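Long-range contacts in 3',5'-nucleoside bisphosphate phosphatase (Chromobacterium violaceum, PDB 2YB1), which hydrolyses nucleoside 3',5'-bisphosphates to nucleoside 5'-phosphates and orthophosphate, using three manganese ions: residues D5-S10 and G246-A251; T37-T42 and G62-V67; M186-H191 and G216-S221. All coordinates share one frame; numbering follows the deposited sequence.

Contact 1: D5-S10 and G246-A251. With MN (manganese (II) ion), chain C; MN (manganese (II) ion), chain B; AMP (adenosine monophosphate), chain E.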
ATOM      1  N   ASP A   5      11.562  -6.296  -2.663  1.00  6.75           N
ATOM      2  CA  ASP A   5      10.202  -5.815  -2.861  1.00  5.22           C
ATOM      3  C   ASP A   5       9.640  -5.282  -1.544  1.00  6.24           C
ATOM      4  O   ASP A   5       9.357  -6.059  -0.623  1.00  4.76           O
ATOM      5  CB  ASP A   5       9.340  -6.959  -3.410  1.00  5.20           C
ATOM      6  CG  ASP A   5       7.962  -6.500  -3.843  1.00  6.31           C
ATOM      7  OD1 ASP A   5       7.620  -5.314  -3.609  1.00  6.49           O
ATOM      8  OD2 ASP A   5       7.219  -7.329  -4.419  1.00  5.68           O
ATOM      9  N   LEU A   6       9.459  -3.966  -1.480  1.00  6.46           N
ATOM     10  CA  LEU A   6       8.977  -3.262  -0.288  1.00  6.42           C
ATOM     11  C   LEU A   6       7.512  -2.820  -0.302  1.00  7.20           C
ATOM     12  O   LEU A   6       7.153  -1.898   0.445  1.00  5.91           O
ATOM     13  CB  LEU A   6       9.923  -2.120   0.128  1.00  3.96           C
ATOM     14  CG  LEU A   6      11.390  -2.558   0.193  1.00  4.93           C
ATOM     15  CD1 LEU A   6      12.300  -1.416   0.629  1.00  5.01           C
ATOM     16  CD2 LEU A   6      11.571  -3.796   1.095  1.00  2.91           C
ATOM     17  N   HIS A   7       6.724  -3.305  -1.263  1.00  5.81           N
ATOM     18  CA  HIS A   7       5.289  -3.009  -1.267  1.00  5.20           C
ATOM     19  C   HIS A   7       4.434  -4.162  -1.823  1.00  3.68           C
ATOM     20  O   HIS A   7       4.540  -4.481  -2.997  1.00  3.23           O
ATOM     21  CB  HIS A   7       5.079  -1.741  -2.103  1.00  6.56           C
ATOM     22  CG  HIS A   7       3.709  -1.150  -2.011  1.00  7.64           C
ATOM     23  ND1 HIS A   7       3.489   0.212  -2.076  1.00  6.71           N
ATOM     24  CD2 HIS A   7       2.488  -1.722  -1.891  1.00  6.80           C
ATOM     25  CE1 HIS A   7       2.192   0.450  -1.986  1.00  6.10           C
ATOM     26  NE2 HIS A   7       1.565  -0.706  -1.870  1.00  4.94           N
ATOM     27  N   PHE A   8       3.560  -4.741  -1.008  1.00  2.78           N
ATOM     28  CA  PHE A   8       2.584  -5.728  -1.497  1.00  3.78           C
ATOM     29  C   PHE A   8       1.535  -6.012  -0.426  1.00  4.02           C
ATOM     30  O   PHE A   8       1.693  -5.588   0.726  1.00  4.05           O
ATOM     31  CB  PHE A   8       3.266  -7.037  -1.987  1.00  3.05           C
ATOM     32  CG  PHE A   8       4.229  -7.668  -0.995  1.00  4.08           C
ATOM     33  CD1 PHE A   8       3.781  -8.603  -0.059  1.00  2.26           C
ATOM     34  CD2 PHE A   8       5.597  -7.380  -1.044  1.00  3.04           C
ATOM     35  CE1 PHE A   8       4.669  -9.189   0.857  1.00  1.98           C
ATOM     36  CE2 PHE A   8       6.493  -7.966  -0.137  1.00  1.82           C
ATOM     37  CZ  PHE A   8       6.026  -8.881   0.813  1.00  2.05           C
ATOM     38  N   HIS A   9       0.507  -6.778  -0.795  1.00  2.15           N
ATOM     39  CA  HIS A   9      -0.679  -6.953   0.043  1.00  3.42           C
ATOM     40  C   HIS A   9      -1.029  -8.411   0.277  1.00  5.30           C
ATOM     41  O   HIS A   9      -0.584  -9.293  -0.457  1.00  6.38           O
ATOM     42  CB  HIS A   9      -1.883  -6.252  -0.592  1.00  5.05           C
ATOM     43  CG  HIS A   9      -1.712  -4.770  -0.672  1.00  6.28           C
ATOM     44  ND1 HIS A   9      -2.192  -3.916   0.294  1.00  5.88           N
ATOM     45  CD2 HIS A   9      -1.054  -3.997  -1.567  1.00  6.50           C
ATOM     46  CE1 HIS A   9      -1.856  -2.675  -0.010  1.00  5.39           C
ATOM     47  NE2 HIS A   9      -1.167  -2.697  -1.135  1.00  5.82           N
ATOM     48  N   SER A  10      -1.850  -8.645   1.299  1.00  4.29           N
ATOM     49  CA  SER A  10      -2.292  -9.985   1.646  1.00  4.22           C
ATOM     50  C   SER A  10      -3.775  -9.907   1.951  1.00  6.90           C
ATOM     51  O   SER A  10      -4.359  -8.816   1.902  1.00  5.83           O
ATOM     52  CB  SER A  10      -1.544 -10.484   2.886  1.00  2.79           C
ATOM     53  OG  SER A  10      -2.021  -9.840   4.061  1.00  5.34           O
ATOM     54  N   GLY A 246       8.639  -1.201  -4.852  1.00  5.04           N
ATOM     55  CA  GLY A 246       7.721  -2.285  -4.548  1.00  9.14           C
ATOM     56  C   GLY A 246       6.788  -2.612  -5.696  1.00 10.39           C
ATOM     57  O   GLY A 246       6.416  -1.735  -6.468  1.00 10.67           O
ATOM     58  N   SER A 247       6.366  -3.872  -5.761  1.00  8.36           N
ATOM     59  CA  SER A 247       5.560  -4.365  -6.873  1.00  7.38           C
ATOM     60  C   SER A 247       4.116  -3.903  -6.739  1.00  9.04           C
ATOM     61  O   SER A 247       3.399  -3.772  -7.735  1.00  8.82           O
ATOM     62  CB  SER A 247       5.591  -5.896  -6.887  1.00  5.78           C
ATOM     63  OG  SER A 247       5.017  -6.412  -5.696  1.00  4.67           O
ATOM     64  N   ASP A 248       3.696  -3.655  -5.500  1.00  7.58           N
ATOM     65  CA  ASP A 248       2.293  -3.389  -5.206  1.00  6.76           C
ATOM     66  C   ASP A 248       1.426  -4.567  -5.618  1.00  4.42           C
ATOM     67  O   ASP A 248       0.268  -4.397  -6.019  1.00  4.40           O
ATOM     68  CB  ASP A 248       1.804  -2.105  -5.890  1.00  8.44           C
ATOM     69  CG  ASP A 248       0.492  -1.599  -5.309  1.00 11.14           C
ATOM     70  OD1 ASP A 248       0.136  -1.990  -4.169  1.00  6.68           O
ATOM     71  OD2 ASP A 248      -0.198  -0.815  -5.998  1.00 16.61           O
ATOM     72  N   PHE A 249       1.982  -5.769  -5.491  1.00  3.26           N
ATOM     73  CA  PHE A 249       1.255  -6.998  -5.809  1.00  2.26           C
ATOM     74  C   PHE A 249      -0.005  -7.178  -4.948  1.00  3.30           C
ATOM     75  O   PHE A 249       0.028  -6.972  -3.734  1.00  3.24           O
ATOM     76  CB  PHE A 249       2.190  -8.209  -5.639  1.00  3.44           C
ATOM     77  CG  PHE A 249       1.515  -9.532  -5.870  1.00  5.93           C
ATOM     78  CD1 PHE A 249       0.902 -10.208  -4.815  1.00  5.57           C
ATOM     79  CD2 PHE A 249       1.485 -10.092  -7.138  1.00  4.79           C
ATOM     80  CE1 PHE A 249       0.271 -11.419  -5.023  1.00  7.02           C
ATOM     81  CE2 PHE A 249       0.868 -11.301  -7.354  1.00  6.83           C
ATOM     82  CZ  PHE A 249       0.254 -11.969  -6.295  1.00  8.14           C
ATOM     83  N   HIS A 250      -1.112  -7.558  -5.598  1.00  3.06           N
ATOM     84  CA  HIS A 250      -2.390  -7.885  -4.939  1.00  3.65           C
ATOM     85  C   HIS A 250      -2.778  -9.326  -5.229  1.00  5.34           C
ATOM     86  O   HIS A 250      -3.112 -10.086  -4.329  1.00  5.02           O
ATOM     87  CB  HIS A 250      -3.536  -6.972  -5.381  1.00  3.12           C
ATOM     88  CG  HIS A 250      -3.479  -5.599  -4.799  1.00  6.02           C
ATOM     89  ND1 HIS A 250      -2.517  -4.677  -5.159  1.00  7.08           N
ATOM     90  CD2 HIS A 250      -4.271  -4.984  -3.891  1.00  6.18           C
ATOM     91  CE1 HIS A 250      -2.719  -3.554  -4.496  1.00  7.94           C
ATOM     92  NE2 HIS A 250      -3.778  -3.713  -3.722  1.00  7.85           N
ATOM     93  N   ALA A 251      -2.869  -9.656  -6.515  1.00  6.32           N
ATOM     94  CA  ALA A 251      -3.294 -10.999  -6.906  1.00  8.41           C
ATOM     95  C   ALA A 251      -2.644 -11.462  -8.206  1.00 11.14           C
ATOM     96  O   ALA A 251      -2.229 -10.641  -9.024  1.00 11.75           O
ATOM     97  CB  ALA A 251      -4.803 -11.042  -7.030  1.00  9.07           C
TER
HETATM   98 MN    MN C1290      -0.605  -0.863  -2.123  1.00  7.55          MN
HETATM   99 MN    MN B1289      -4.776  -2.029  -2.548  1.00  8.76          MN
HETATM  100  P   AMP E1292     -10.313   1.899  -0.748  1.00 11.62           P
HETATM  101  O1P AMP E1292     -10.666   3.228  -1.381  1.00 10.81           O
HETATM  102  O2P AMP E1292      -9.143   2.124   0.186  1.00  9.68           O
HETATM  103  O3P AMP E1292     -11.555   1.250  -0.189  1.00 11.82           O
HETATM  104  O5' AMP E1292      -9.818   1.079  -2.022  1.00 12.93           O
HETATM  105  C5' AMP E1292      -8.659   1.479  -2.733  1.00 12.61           C
HETATM  106  C4' AMP E1292      -7.996   0.313  -3.417  1.00 11.74           C
HETATM  107  O4' AMP E1292      -8.686   0.026  -4.654  1.00 11.81           O
HETATM  108  C3' AMP E1292      -6.551   0.535  -3.839  1.00 11.92           C
HETATM  109  O3' AMP E1292      -5.633   0.314  -2.778  1.00 13.75           O
HETATM  110  C2' AMP E1292      -6.373  -0.433  -5.007  1.00  9.66           C
HETATM  111  O2' AMP E1292      -6.078  -1.740  -4.531  1.00  9.93           O
HETATM  112  C1' AMP E1292      -7.771  -0.447  -5.626  1.00 11.04           C
HETATM  113  N9  AMP E1292      -7.853   0.428  -6.809  1.00 13.87           N
HETATM  114  C8  AMP E1292      -8.107   1.754  -6.810  1.00 15.04           C
HETATM  115  N7  AMP E1292      -8.091   2.239  -8.085  1.00 16.54           N
HETATM  116  C5  AMP E1292      -7.810   1.212  -8.913  1.00 17.39           C
HETATM  117  C6  AMP E1292      -7.646   1.020 -10.373  1.00 19.36           C
HETATM  118  N6  AMP E1292      -7.772   2.060 -11.230  1.00 20.41           N
HETATM  119  N1  AMP E1292      -7.364  -0.230 -10.816  1.00 19.78           N
HETATM  120  C2  AMP E1292      -7.229  -1.279  -9.980  1.00 19.65           C
HETATM  121  N3  AMP E1292      -7.364  -1.177  -8.643  1.00 17.34           N
HETATM  122  C4  AMP E1292      -7.652   0.020  -8.066  1.00 15.57           C
HETATM  123  O   HOH W   1      -1.900 -11.098  -1.932  1.00  3.56           O
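H7 and H9 meet D248 and H250 in a buried, metal-binding contact between two loops, one following strand 4-5 and the other following strand 242-246, the two outermost strands of the sheet. The ion of chain C gives the plainest evidence: H7 NE2 and H9 NE2 each bind it at 2.2 Å, and D248 OD1 does so at 2.5 Å. D248 lies alongside H7, its CB over one face of the imidazole in a CH-pi contact. H7 ND1, the ring nitrogen not on the metal, is hydrogen-bonded to E218 OE2. H9 and H250 form an offset stack, centroids 4.3 Å apart and planes at 23°. H250 NE2 binds the neighbouring ion of chain B, which also holds both ribose hydroxyls of AMP. The backbones join through D248 N to H7 O (2.8 Å) and H9 N to F249 O (3.0 Å). In D5, chi1 of -171° swings the carboxylate toward the second loop, where S247 N meets OD1 (2.9 Å) from above the carboxylate plane, 40° out of it, and S247 OG uses the syn lone pair of OD2 (2.7 Å). H7 N reaches OD1 from the opposite face, completing an Asx turn. With the L6-S245 backbone bond, this brings the sheet's two ends together, consistent with the closed, distorted TIM-like barrel of the PHP family and its trinuclear manganese site.

Contact 2: T37-T42 and G62-V67. With MN (manganese (II) ion), chain B; MN (manganese (II) ion), chain C; MN (manganese (II) ion), chain D.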
ATOM      1  N   THR A  37       3.010  -4.635   3.159  1.00  2.88           N
ATOM      2  CA  THR A  37       2.394  -3.371   3.546  1.00  3.02           C
ATOM      3  C   THR A  37       0.914  -3.402   3.246  1.00  5.27           C
ATOM      4  O   THR A  37       0.460  -2.852   2.233  1.00  4.82           O
ATOM      5  CB  THR A  37       3.053  -2.248   2.701  1.00  3.16           C
ATOM      6  OG1 THR A  37       2.892  -2.549   1.309  1.00  3.24           O
ATOM      7  CG2 THR A  37       4.543  -2.200   2.960  1.00  4.72           C
ATOM      8  N   ASP A  38       0.138  -3.873   4.213  1.00  6.28           N
ATOM      9  CA  ASP A  38      -1.306  -3.932   4.047  1.00  6.48           C
ATOM     10  C   ASP A  38      -1.901  -2.577   4.358  1.00  7.62           C
ATOM     11  O   ASP A  38      -1.310  -1.795   5.116  1.00  6.29           O
ATOM     12  CB  ASP A  38      -1.912  -5.024   4.930  1.00  5.13           C
ATOM     13  CG  ASP A  38      -1.847  -6.392   4.275  1.00  5.72           C
ATOM     14  OD1 ASP A  38      -2.368  -6.531   3.148  1.00  4.43           O
ATOM     15  OD2 ASP A  38      -1.267  -7.315   4.875  1.00  4.89           O
ATOM     16  N   HIS A  39      -3.060  -2.293   3.761  1.00  7.43           N
ATOM     17  CA  HIS A  39      -3.751  -1.024   3.984  1.00  6.41           C
ATOM     18  C   HIS A  39      -4.213  -0.879   5.423  1.00  4.33           C
ATOM     19  O   HIS A  39      -4.929  -1.739   5.936  1.00  7.70           O
ATOM     20  CB  HIS A  39      -4.995  -0.942   3.106  1.00  5.87           C
ATOM     21  CG  HIS A  39      -4.706  -0.875   1.640  1.00  5.18           C
ATOM     22  ND1 HIS A  39      -4.214   0.261   1.034  1.00  4.04           N
ATOM     23  CD2 HIS A  39      -4.884  -1.785   0.651  1.00  4.37           C
ATOM     24  CE1 HIS A  39      -4.090   0.045  -0.266  1.00  4.68           C
ATOM     25  NE2 HIS A  39      -4.491  -1.186  -0.525  1.00  4.47           N
ATOM     26  N   ASP A  40      -3.786   0.202   6.067  1.00  2.71           N
ATOM     27  CA  ASP A  40      -4.367   0.673   7.329  1.00  5.66           C
ATOM     28  C   ASP A  40      -4.444  -0.402   8.404  1.00  6.12           C
ATOM     29  O   ASP A  40      -5.307  -0.351   9.300  1.00  4.85           O
ATOM     30  CB  ASP A  40      -5.747   1.279   7.051  1.00  7.70           C
ATOM     31  CG  ASP A  40      -5.674   2.414   6.039  1.00  7.47           C
ATOM     32  OD1 ASP A  40      -4.669   3.140   6.076  1.00  6.75           O
ATOM     33  OD2 ASP A  40      -6.589   2.567   5.201  1.00  6.73           O
ATOM     34  N   CYS A  41      -3.553  -1.381   8.298  1.00  4.44           N
ATOM     35  CA  CYS A  41      -3.606  -2.561   9.156  1.00  3.81           C
ATOM     36  C   CYS A  41      -2.236  -3.237   9.239  1.00  4.38           C
ATOM     37  O   CYS A  41      -1.521  -3.285   8.244  1.00  6.16           O
ATOM     38  CB  CYS A  41      -4.628  -3.542   8.568  1.00  3.70           C
ATOM     39  SG  CYS A  41      -4.987  -4.930   9.657  1.00 13.76           S
ATOM     40  N   THR A  42      -1.852  -3.714  10.422  1.00  5.73           N
ATOM     41  CA  THR A  42      -0.647  -4.556  10.606  1.00  4.02           C
ATOM     42  C   THR A  42      -0.887  -6.061  10.873  1.00  4.68           C
ATOM     43  O   THR A  42       0.028  -6.789  11.263  1.00  4.97           O
ATOM     44  CB  THR A  42       0.353  -3.917  11.600  1.00  4.37           C
ATOM     45  OG1 THR A  42      -0.312  -3.617  12.830  1.00  6.66           O
ATOM     46  CG2 THR A  42       0.887  -2.605  11.012  1.00  2.29           C
ATOM     47  N   GLY A  62       5.802  -3.554   7.656  1.00  5.78           N
ATOM     48  CA  GLY A  62       5.351  -2.460   6.808  1.00  5.91           C
ATOM     49  C   GLY A  62       3.864  -2.214   6.939  1.00  7.41           C
ATOM     50  O   GLY A  62       3.147  -2.988   7.575  1.00  5.93           O
ATOM     51  N   VAL A  63       3.406  -1.096   6.380  1.00  6.42           N
ATOM     52  CA  VAL A  63       1.989  -0.777   6.344  1.00  5.19           C
ATOM     53  C   VAL A  63       1.761   0.255   5.232  1.00  3.23           C
ATOM     54  O   VAL A  63       2.687   0.961   4.843  1.00  3.39           O
ATOM     55  CB  VAL A  63       1.533  -0.184   7.692  1.00  7.41           C
ATOM     56  CG1 VAL A  63       2.160   1.185   7.897  1.00  6.54           C
ATOM     57  CG2 VAL A  63      -0.009  -0.106   7.779  1.00  8.74           C
ATOM     58  N   GLU A  64       0.540   0.331   4.716  1.00  3.62           N
ATOM     59  CA  GLU A  64       0.186   1.391   3.777  1.00  5.50           C
ATOM     60  C   GLU A  64      -0.985   2.215   4.323  1.00  7.27           C
ATOM     61  O   GLU A  64      -2.114   1.719   4.432  1.00  5.59           O
ATOM     62  CB  GLU A  64      -0.160   0.823   2.393  1.00  6.82           C
ATOM     63  CG  GLU A  64      -0.445   1.937   1.393  1.00  7.21           C
ATOM     64  CD  GLU A  64      -0.636   1.446  -0.012  1.00  6.58           C
ATOM     65  OE1 GLU A  64      -0.974   0.266  -0.197  1.00  3.84           O
ATOM     66  OE2 GLU A  64      -0.419   2.255  -0.937  1.00  6.91           O
ATOM     67  N   VAL A  65      -0.720   3.481   4.637  1.00  6.27           N
ATOM     68  CA  VAL A  65      -1.698   4.330   5.329  1.00  6.03           C
ATOM     69  C   VAL A  65      -2.458   5.254   4.388  1.00  6.02           C
ATOM     70  O   VAL A  65      -1.847   5.985   3.610  1.00  5.00           O
ATOM     71  CB  VAL A  65      -1.012   5.221   6.385  1.00  7.47           C
ATOM     72  CG1 VAL A  65      -2.085   5.998   7.211  1.00  0.93           C
ATOM     73  CG2 VAL A  65      -0.093   4.376   7.277  1.00  6.41           C
ATOM     74  N   SER A  66      -3.787   5.206   4.473  1.00  5.92           N
ATOM     75  CA  SER A  66      -4.675   6.040   3.661  1.00  6.59           C
ATOM     76  C   SER A  66      -4.713   7.457   4.217  1.00  6.42           C
ATOM     77  O   SER A  66      -4.935   7.656   5.415  1.00  6.91           O
ATOM     78  CB  SER A  66      -6.099   5.472   3.665  1.00  7.77           C
ATOM     79  OG  SER A  66      -6.130   4.103   3.274  1.00  5.55           O
ATOM     80  N   VAL A  67      -4.513   8.430   3.330  1.00  5.55           N
ATOM     81  CA  VAL A  67      -4.407   9.839   3.697  1.00  6.68           C
ATOM     82  C   VAL A  67      -5.288  10.692   2.775  1.00  7.37           C
ATOM     83  O   VAL A  67      -5.338  10.465   1.564  1.00  5.45           O
ATOM     84  CB  VAL A  67      -2.922  10.323   3.610  1.00  1.70           C
ATOM     85  CG1 VAL A  67      -2.815  11.867   3.635  1.00  2.17           C
ATOM     86  CG2 VAL A  67      -2.096   9.718   4.737  1.00  2.96           C
TER
HETATM   87 MN    MN B1289      -4.776  -2.029  -2.548  1.00  8.76          MN
HETATM   88 MN    MN C1290      -0.605  -0.863  -2.123  1.00  7.55          MN
HETATM   89 MN    MN D1291      -1.645   2.578  -2.630  1.00 10.70          MN
HETATM   90  O   HOH W   2       0.743  -4.303   7.092  1.00  3.64           O
HETATM   91  O   HOH W   3      -3.821   2.483   2.431  1.00  7.20           O
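H39 and E64, side by side and pointing the same way, between them reach three manganese ions. E64 uses one oxygen for each of two: OE1 binds the ion of chain C at 2.3 Å and OE2 that of chain D at 2.1 Å, while H39 NE2 binds the ion of chain B at 2.2 Å. Imidazole and carboxylate planes are only 10° apart, and the extended E64 chain, CG anti to the backbone N (chi1 -177°), carries its carboxylate to the ions. At the other ring nitrogen, water 3 accepts from H39 ND1 (2.7 Å) in the ring plane and donates to E64 O and S66 OG; with the metal bond at NE2 it sets the ring's rotation. The backbones form a single bridge, with E64 N bonded to D38 O and D40 N to E64 O, each at 2.8 Å. H39 and D40 are the central residues of a type II turn from D38 to C41, and the end of the D40 side chain reaches S66. In this two-pronged grip through syn lone pairs, OD1 receives S66 N at 2.8 Å and OD2 receives S66 OG at 2.5 Å. Water 2 links D38 N, C41 O and G62 O. Around this core, T42, V63 and V65 pack on L92 of helix 86-96, T37 on V77 and L79 of strand 72-79, and V65 also on A176 and I180 of helix 173-182.

Contact 3: M186-H191 and G216-S221. With MN (manganese (II) ion), chain D.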
ATOM      1  N   MET A 186      10.363   4.465   8.688  1.00  5.45           N
ATOM      2  CA  MET A 186      10.471   5.549   7.719  1.00  5.71           C
ATOM      3  C   MET A 186       9.164   5.647   6.923  1.00  6.00           C
ATOM      4  O   MET A 186       8.579   4.626   6.552  1.00  5.41           O
ATOM      5  CB  MET A 186      11.665   5.313   6.781  1.00  6.37           C
ATOM      6  CG  MET A 186      13.024   5.465   7.479  1.00  5.92           C
ATOM      7  SD  MET A 186      14.409   5.130   6.380  1.00  6.86           S
ATOM      8  CE  MET A 186      14.446   6.646   5.390  1.00  2.91           C
ATOM      9  N   ALA A 187       8.689   6.875   6.709  1.00  2.95           N
ATOM     10  CA  ALA A 187       7.488   7.114   5.909  1.00  4.18           C
ATOM     11  C   ALA A 187       7.874   7.273   4.438  1.00  5.59           C
ATOM     12  O   ALA A 187       8.945   7.813   4.121  1.00  4.55           O
ATOM     13  CB  ALA A 187       6.739   8.336   6.407  1.00  4.18           C
ATOM     14  N   VAL A 188       7.010   6.775   3.556  1.00  6.35           N
ATOM     15  CA  VAL A 188       7.289   6.716   2.122  1.00  6.45           C
ATOM     16  C   VAL A 188       6.040   7.104   1.323  1.00  6.26           C
ATOM     17  O   VAL A 188       4.980   6.518   1.513  1.00  5.28           O
ATOM     18  CB  VAL A 188       7.693   5.266   1.704  1.00  5.60           C
ATOM     19  CG1 VAL A 188       7.958   5.178   0.196  1.00  4.14           C
ATOM     20  CG2 VAL A 188       8.886   4.769   2.514  1.00  5.38           C
ATOM     21  N   ILE A 189       6.163   8.068   0.412  1.00  6.85           N
ATOM     22  CA  ILE A 189       5.045   8.385  -0.471  1.00  5.67           C
ATOM     23  C   ILE A 189       4.936   7.260  -1.495  1.00  7.72           C
ATOM     24  O   ILE A 189       5.882   6.993  -2.251  1.00  6.86           O
ATOM     25  CB  ILE A 189       5.266   9.710  -1.216  1.00  6.55           C
ATOM     26  CG1 ILE A 189       5.221  10.890  -0.234  1.00  7.58           C
ATOM     27  CG2 ILE A 189       4.216   9.876  -2.320  1.00  7.78           C
ATOM     28  CD1 ILE A 189       5.696  12.206  -0.839  1.00  9.02           C
ATOM     29  N   ALA A 190       3.781   6.601  -1.520  1.00  4.12           N
ATOM     30  CA  ALA A 190       3.609   5.426  -2.365  1.00  4.78           C
ATOM     31  C   ALA A 190       3.166   5.819  -3.774  1.00  3.42           C
ATOM     32  O   ALA A 190       2.447   6.802  -3.951  1.00  4.63           O
ATOM     33  CB  ALA A 190       2.600   4.463  -1.739  1.00  4.62           C
ATOM     34  N   HIS A 191       3.656   5.078  -4.764  1.00  4.43           N
ATOM     35  CA  HIS A 191       3.203   5.179  -6.151  1.00  6.52           C
ATOM     36  C   HIS A 191       2.765   6.588  -6.575  1.00  5.95           C
ATOM     37  O   HIS A 191       1.625   6.800  -6.987  1.00  7.01           O
ATOM     38  CB  HIS A 191       2.126   4.123  -6.458  1.00  5.68           C
ATOM     39  CG  HIS A 191       0.950   4.167  -5.535  1.00  7.55           C
ATOM     40  ND1 HIS A 191       0.138   5.274  -5.415  1.00  7.03           N
ATOM     41  CD2 HIS A 191       0.442   3.233  -4.691  1.00  7.81           C
ATOM     42  CE1 HIS A 191      -0.815   5.024  -4.534  1.00  8.39           C
ATOM     43  NE2 HIS A 191      -0.652   3.793  -4.083  1.00  7.79           N
ATOM     44  N   GLY A 216      10.962   9.267   2.405  1.00  7.52           N
ATOM     45  CA  GLY A 216      11.084   8.376   1.266  1.00  5.72           C
ATOM     46  C   GLY A 216       9.964   8.503   0.257  1.00  4.87           C
ATOM     47  O   GLY A 216       8.904   9.067   0.529  1.00  4.77           O
ATOM     48  N   ILE A 217      10.235   7.999  -0.944  1.00  4.76           N
ATOM     49  CA  ILE A 217       9.271   8.018  -2.025  1.00  2.34           C
ATOM     50  C   ILE A 217       9.506   6.794  -2.906  1.00  4.56           C
ATOM     51  O   ILE A 217      10.654   6.396  -3.154  1.00  3.89           O
ATOM     52  CB  ILE A 217       9.376   9.342  -2.850  1.00  5.88           C
ATOM     53  CG1 ILE A 217       8.310   9.385  -3.961  1.00  7.35           C
ATOM     54  CG2 ILE A 217      10.806   9.526  -3.414  1.00  3.07           C
ATOM     55  CD1 ILE A 217       8.142  10.747  -4.615  1.00  8.98           C
ATOM     56  N   GLU A 218       8.424   6.182  -3.367  1.00  5.63           N
ATOM     57  CA  GLU A 218       8.559   5.055  -4.277  1.00  4.73           C
ATOM     58  C   GLU A 218       8.982   5.553  -5.648  1.00  5.18           C
ATOM     59  O   GLU A 218       8.348   6.420  -6.237  1.00  5.92           O
ATOM     60  CB  GLU A 218       7.257   4.247  -4.352  1.00  3.88           C
ATOM     61  CG  GLU A 218       7.023   3.437  -3.095  1.00  3.71           C
ATOM     62  CD  GLU A 218       5.768   2.588  -3.133  1.00  3.38           C
ATOM     63  OE1 GLU A 218       4.938   2.758  -4.055  1.00  2.11           O
ATOM     64  OE2 GLU A 218       5.617   1.755  -2.223  1.00  4.58           O
ATOM     65  N   VAL A 219      10.081   4.998  -6.131  1.00  5.54           N
ATOM     66  CA  VAL A 219      10.604   5.274  -7.458  1.00  4.79           C
ATOM     67  C   VAL A 219      10.304   4.078  -8.352  1.00  5.73           C
ATOM     68  O   VAL A 219       9.711   4.224  -9.419  1.00  6.44           O
ATOM     69  CB  VAL A 219      12.102   5.615  -7.415  1.00  5.62           C
ATOM     70  CG1 VAL A 219      12.668   5.709  -8.831  1.00  4.76           C
ATOM     71  CG2 VAL A 219      12.291   6.929  -6.671  1.00  7.38           C
ATOM     72  N   ALA A 220      10.773   2.900  -7.952  1.00  4.82           N
ATOM     73  CA  ALA A 220      10.395   1.692  -8.665  1.00  7.24           C
ATOM     74  C   ALA A 220       9.068   1.207  -8.075  1.00  9.57           C
ATOM     75  O   ALA A 220       8.956   0.985  -6.875  1.00 10.87           O
ATOM     76  CB  ALA A 220      11.477   0.637  -8.549  1.00  6.04           C
ATOM     77  N   SER A 221       8.046   1.105  -8.914  1.00  8.84           N
ATOM     78  CA  SER A 221       6.728   0.687  -8.450  1.00  9.60           C
ATOM     79  C   SER A 221       5.995  -0.046  -9.566  1.00 12.13           C
ATOM     80  O   SER A 221       6.112   0.311 -10.745  1.00  9.19           O
ATOM     81  CB  SER A 221       5.934   1.907  -7.960  1.00 10.37           C
ATOM     82  OG  SER A 221       4.548   1.647  -7.905  1.00 12.73           O
TER
HETATM   83 MN    MN D1291      -1.645   2.578  -2.630  1.00 10.70          MN
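The E218 carboxylate receives the backbone N of H191 on OE1 at 2.7 Å, with an N-H...O angle of 152° and the donor above the carboxylate plane. Its other oxygen, OE2, is hydrogen-bonded to H7 ND1, so one buried carboxylate holds the backbone of one manganese ligand and the ring of another. H191 has a left-handed backbone, and its CG sits between the backbone N and the carbonyl carbon (chi1 55°); together these put NE2 2.1 Å from the manganese ion of chain D. Further back, the strands pair in parallel: I189 N donates to G216 O and E218 N to I189 O, both at 2.9 Å, and the short strand axes come within 4.2 Å at a 39° angle. On the side of the sheet that carries V188, its CG1 lies against the aliphatic CG of E218 at 3.8 Å, while A190 CB approaches the carboxylate. On the opposite side I189 CB meets I217 CG1 at 4.1 Å. The chain turns a corner at V219 and A220, after which S221 OG, hydrogen-bonded to S223 N, packs against H191 CB at 3.8 Å. Strand 186-189, helix 199-211 and strand 216-221 make a beta-alpha-beta crossover, the repeating unit of TIM-like barrels, here with H191 near the C-terminal end of its first strand, sharing its manganese ion with E64 and H75.

Overall arrangement
Following the chain from the N terminus, segment 5-10 finds its partner, 246-251, late in the chain, so contact 1 closes a loop spanning most of the protein and joins the loops after edge strands 4-5 and 242-246. Both other contacts lie within it, in series and without crossing. Contact 2 closes an excursion through helix 45-54 and joins the loop after strand 33-36 to strand 59-69; contact 3 closes one through helix 199-211, pairing strands 186-189 and 216-221. Their centres lie about 12 to 13 Å apart. Contacts 1 and 2 share the manganese ions of chains B and C, contacts 2 and 3 that of chain D. A backbone bond from G246 N to A220 O joins contacts 1 and 3.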